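PDB 7OSK: arabinogalactan endo-1,4-beta-galactosidase from Ignisphaera aggregans, which probably hydrolyses internal beta-1,4-galactosidic linkages of arabinogalactans, as a family 53 glycoside hydrolase whose catalytic domain binds calcium. Local coordinates for residues Ser387-Val390 against Phe391-Tyr395. Sequence-based numbering, arbitrary orientation.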
ATOM      1  N   SER A 387     -15.453  -6.752  10.672  1.00 31.17           N
ATOM      2  CA  SER A 387     -15.371  -5.589   9.792  1.00 31.18           C
ATOM      3  C   SER A 387     -14.631  -5.914   8.496  1.00 26.76           C
ATOM      4  O   SER A 387     -14.486  -5.060   7.625  1.00 26.11           O
ATOM      5  CB  SER A 387     -14.683  -4.423  10.510  1.00 28.03           C
ATOM      6  OG  SER A 387     -13.422  -4.808  11.025  1.00 27.44           O
ATOM      7  N   LEU A 388     -14.162  -7.150   8.374  1.00 28.20           N
ATOM      8  CA  LEU A 388     -13.481  -7.589   7.162  1.00 27.40           C
ATOM      9  C   LEU A 388     -14.490  -7.818   6.043  1.00 27.16           C
ATOM     10  O   LEU A 388     -14.120  -7.903   4.875  1.00 27.69           O
ATOM     11  CB  LEU A 388     -12.679  -8.867   7.430  1.00 27.29           C
ATOM     12  CG  LEU A 388     -11.820  -9.416   6.287  1.00 24.74           C
ATOM     13  CD1 LEU A 388     -10.790  -8.401   5.810  1.00 24.83           C
ATOM     14  CD2 LEU A 388     -11.138 -10.699   6.721  1.00 26.19           C
ATOM     15  N   LYS A 389     -15.766  -7.912   6.410  1.00 28.45           N
ATOM     16  CA  LYS A 389     -16.838  -8.112   5.441  1.00 29.37           C
ATOM     17  C   LYS A 389     -17.246  -6.801   4.776  1.00 28.34           C
ATOM     18  O   LYS A 389     -18.194  -6.764   3.992  1.00 28.68           O
ATOM     19  CB  LYS A 389     -18.059  -8.742   6.115  1.00 31.54           C
ATOM     20  CG  LYS A 389     -17.801 -10.093   6.750  1.00 32.75           C
ATOM     21  CD  LYS A 389     -19.034 -10.583   7.491  1.00 35.61           C
ATOM     22  CE  LYS A 389     -18.799 -11.937   8.135  1.00 39.02           C
ATOM     23  NZ  LYS A 389     -19.982 -12.383   8.923  1.00 39.10           N
ATOM     24  N   VAL A 390     -16.536  -5.725   5.095  1.00 27.73           N
ATOM     25  CA  VAL A 390     -16.856  -4.418   4.537  1.00 27.76           C
ATOM     26  C   VAL A 390     -16.625  -4.415   3.028  1.00 26.19           C
ATOM     27  O   VAL A 390     -17.305  -3.705   2.292  1.00 26.33           O
ATOM     28  CB  VAL A 390     -16.019  -3.299   5.202  1.00 27.77           C
ATOM     29  CG1 VAL A 390     -14.537  -3.457   4.870  1.00 26.49           C
ATOM     30  CG2 VAL A 390     -16.524  -1.924   4.783  1.00 27.09           C
ATOM     31  N   PHE A 391     -15.672  -5.221   2.572  1.00 26.93           N
ATOM     32  CA  PHE A 391     -15.350  -5.303   1.149  1.00 27.09           C
ATOM     33  C   PHE A 391     -16.340  -6.181   0.377  1.00 29.73           C
ATOM     34  O   PHE A 391     -16.163  -6.421  -0.819  1.00 27.66           O
ATOM     35  CB  PHE A 391     -13.933  -5.845   0.961  1.00 25.97           C
ATOM     36  CG  PHE A 391     -12.889  -5.108   1.751  1.00 26.75           C
ATOM     37  CD1 PHE A 391     -12.300  -3.961   1.247  1.00 25.53           C
ATOM     38  CD2 PHE A 391     -12.492  -5.565   2.996  1.00 26.93           C
ATOM     39  CE1 PHE A 391     -11.341  -3.284   1.968  1.00 25.01           C
ATOM     40  CE2 PHE A 391     -11.528  -4.889   3.722  1.00 26.07           C
ATOM     41  CZ  PHE A 391     -10.953  -3.747   3.207  1.00 23.89           C
ATOM     42  N   ARG A 392     -17.370  -6.663   1.070  1.00 28.59           N
ATOM     43  CA  ARG A 392     -18.400  -7.500   0.458  1.00 28.35           C
ATOM     44  C   ARG A 392     -19.781  -6.917   0.738  1.00 29.84           C
ATOM     45  O   ARG A 392     -20.684  -6.998  -0.096  1.00 31.43           O
ATOM     46  CB  ARG A 392     -18.308  -8.933   0.989  1.00 31.28           C
ATOM     47  CG  ARG A 392     -19.276  -9.922   0.349  1.00 30.89           C
ATOM     48  CD  ARG A 392     -19.330 -11.215   1.149  1.00 31.85           C
ATOM     49  NE  ARG A 392     -19.967 -11.020   2.450  1.00 35.08           N
ATOM     50  CZ  ARG A 392     -19.934 -11.902   3.446  1.00 39.65           C
ATOM     51  NH1 ARG A 392     -19.287 -13.052   3.308  1.00 36.48           N
ATOM     52  NH2 ARG A 392     -20.550 -11.628   4.590  1.00 39.70           N
ATOM     53  N   LEU A 393     -19.935  -6.325   1.917  1.00 29.35           N
ATOM     54  CA  LEU A 393     -21.221  -5.795   2.349  1.00 29.36           C
ATOM     55  C   LEU A 393     -21.506  -4.413   1.764  1.00 31.07           C
ATOM     56  O   LEU A 393     -22.594  -3.866   1.952  1.00 32.47           O
ATOM     57  CB  LEU A 393     -21.271  -5.741   3.876  1.00 29.18           C
ATOM     58  CG  LEU A 393     -21.304  -7.095   4.588  1.00 27.17           C
ATOM     59  CD1 LEU A 393     -21.166  -6.907   6.088  1.00 29.16           C
ATOM     60  CD2 LEU A 393     -22.583  -7.852   4.262  1.00 29.70           C
ATOM     61  N   VAL A 394     -20.533  -3.847   1.057  1.00 29.33           N
ATOM     62  CA  VAL A 394     -20.755  -2.592   0.342  1.00 30.87           C
ATOM     63  C   VAL A 394     -21.597  -2.845  -0.905  1.00 33.87           C
ATOM     64  O   VAL A 394     -22.095  -1.904  -1.525  1.00 33.53           O
ATOM     65  CB  VAL A 394     -19.428  -1.895  -0.067  1.00 30.29           C
ATOM     66  CG1 VAL A 394     -18.823  -1.160   1.117  1.00 30.03           C
ATOM     67  CG2 VAL A 394     -18.432  -2.885  -0.670  1.00 30.61           C
ATOM     68  N   TYR A 395     -21.751  -4.120  -1.262  1.00 34.80           N
ATOM     69  CA  TYR A 395     -22.630  -4.527  -2.356  1.00 34.89           C
ATOM     70  C   TYR A 395     -23.963  -5.034  -1.815  1.00 39.06           C
ATOM     71  O   TYR A 395     -24.157  -5.130  -0.603  1.00 42.21           O
ATOM     72  CB  TYR A 395     -21.965  -5.613  -3.204  1.00 33.10           C
ATOM     73  CG  TYR A 395     -20.722  -5.144  -3.916  1.00 31.71           C
ATOM     74  CD1 TYR A 395     -19.512  -5.061  -3.248  1.00 30.08           C
ATOM     75  CD2 TYR A 395     -20.759  -4.781  -5.256  1.00 31.60           C
ATOM     76  CE1 TYR A 395     -18.373  -4.628  -3.887  1.00 29.09           C
ATOM     77  CE2 TYR A 395     -19.622  -4.350  -5.908  1.00 27.71           C
ATOM     78  CZ  TYR A 395     -18.431  -4.276  -5.218  1.00 28.43           C
ATOM     79  OH  TYR A 395     -17.287  -3.849  -5.850  1.00 26.62           O
TER
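Val390 and Phe391, neighbours in sequence, pack against each other within a short helical turn and illustrate how such a turn covers the outside of a barrel. From CB, which lies beside the carbonyl carbon of Val390, the Phe391 side chain sets CG next to its own N (chi1 -52°), turning the ring back alongside Leu388 and Val390. CD2 and CE2 each lie 3.5 Å from Val390 CG1, and CG and CZ meet the same methyl a little farther off. This methyl sits over one face, displaced toward the rim, in a CH-pi contact 3.7 Å from the ring centroid. At the edge, in the ring plane, the carbonyl O of Leu388 approaches CD2, while CE2 is met more loosely by Leu388 CD1. With only a methyl group at Phe391, as in alanine, Val390 CG1 would probably lose its aromatic partner and a gap would open beside Leu388.

The backbone turns around Lys389 O, which accepts two bonds: one from Leu393 N at 2.7 Å, almost in line with the carbonyl, and one from Arg392 N at 3.0 Å, from above the carbonyl plane. Lys389 runs extended alongside Arg392, whose NH2 lies 3.4 Å from Lys389 CD. Lys389 NZ approaches the like-charged Arg392 NH2 to 4.4 Å and also makes a long, weak ion pair with Glu72.

In this TIM-barrel domain the turn follows the last strand, 346-352. Phe391 reaches inward to Ile349 and Tyr351 of that strand and to Val54 of the first, 51-55, while Val390 and Val394 rest on helix 324-342.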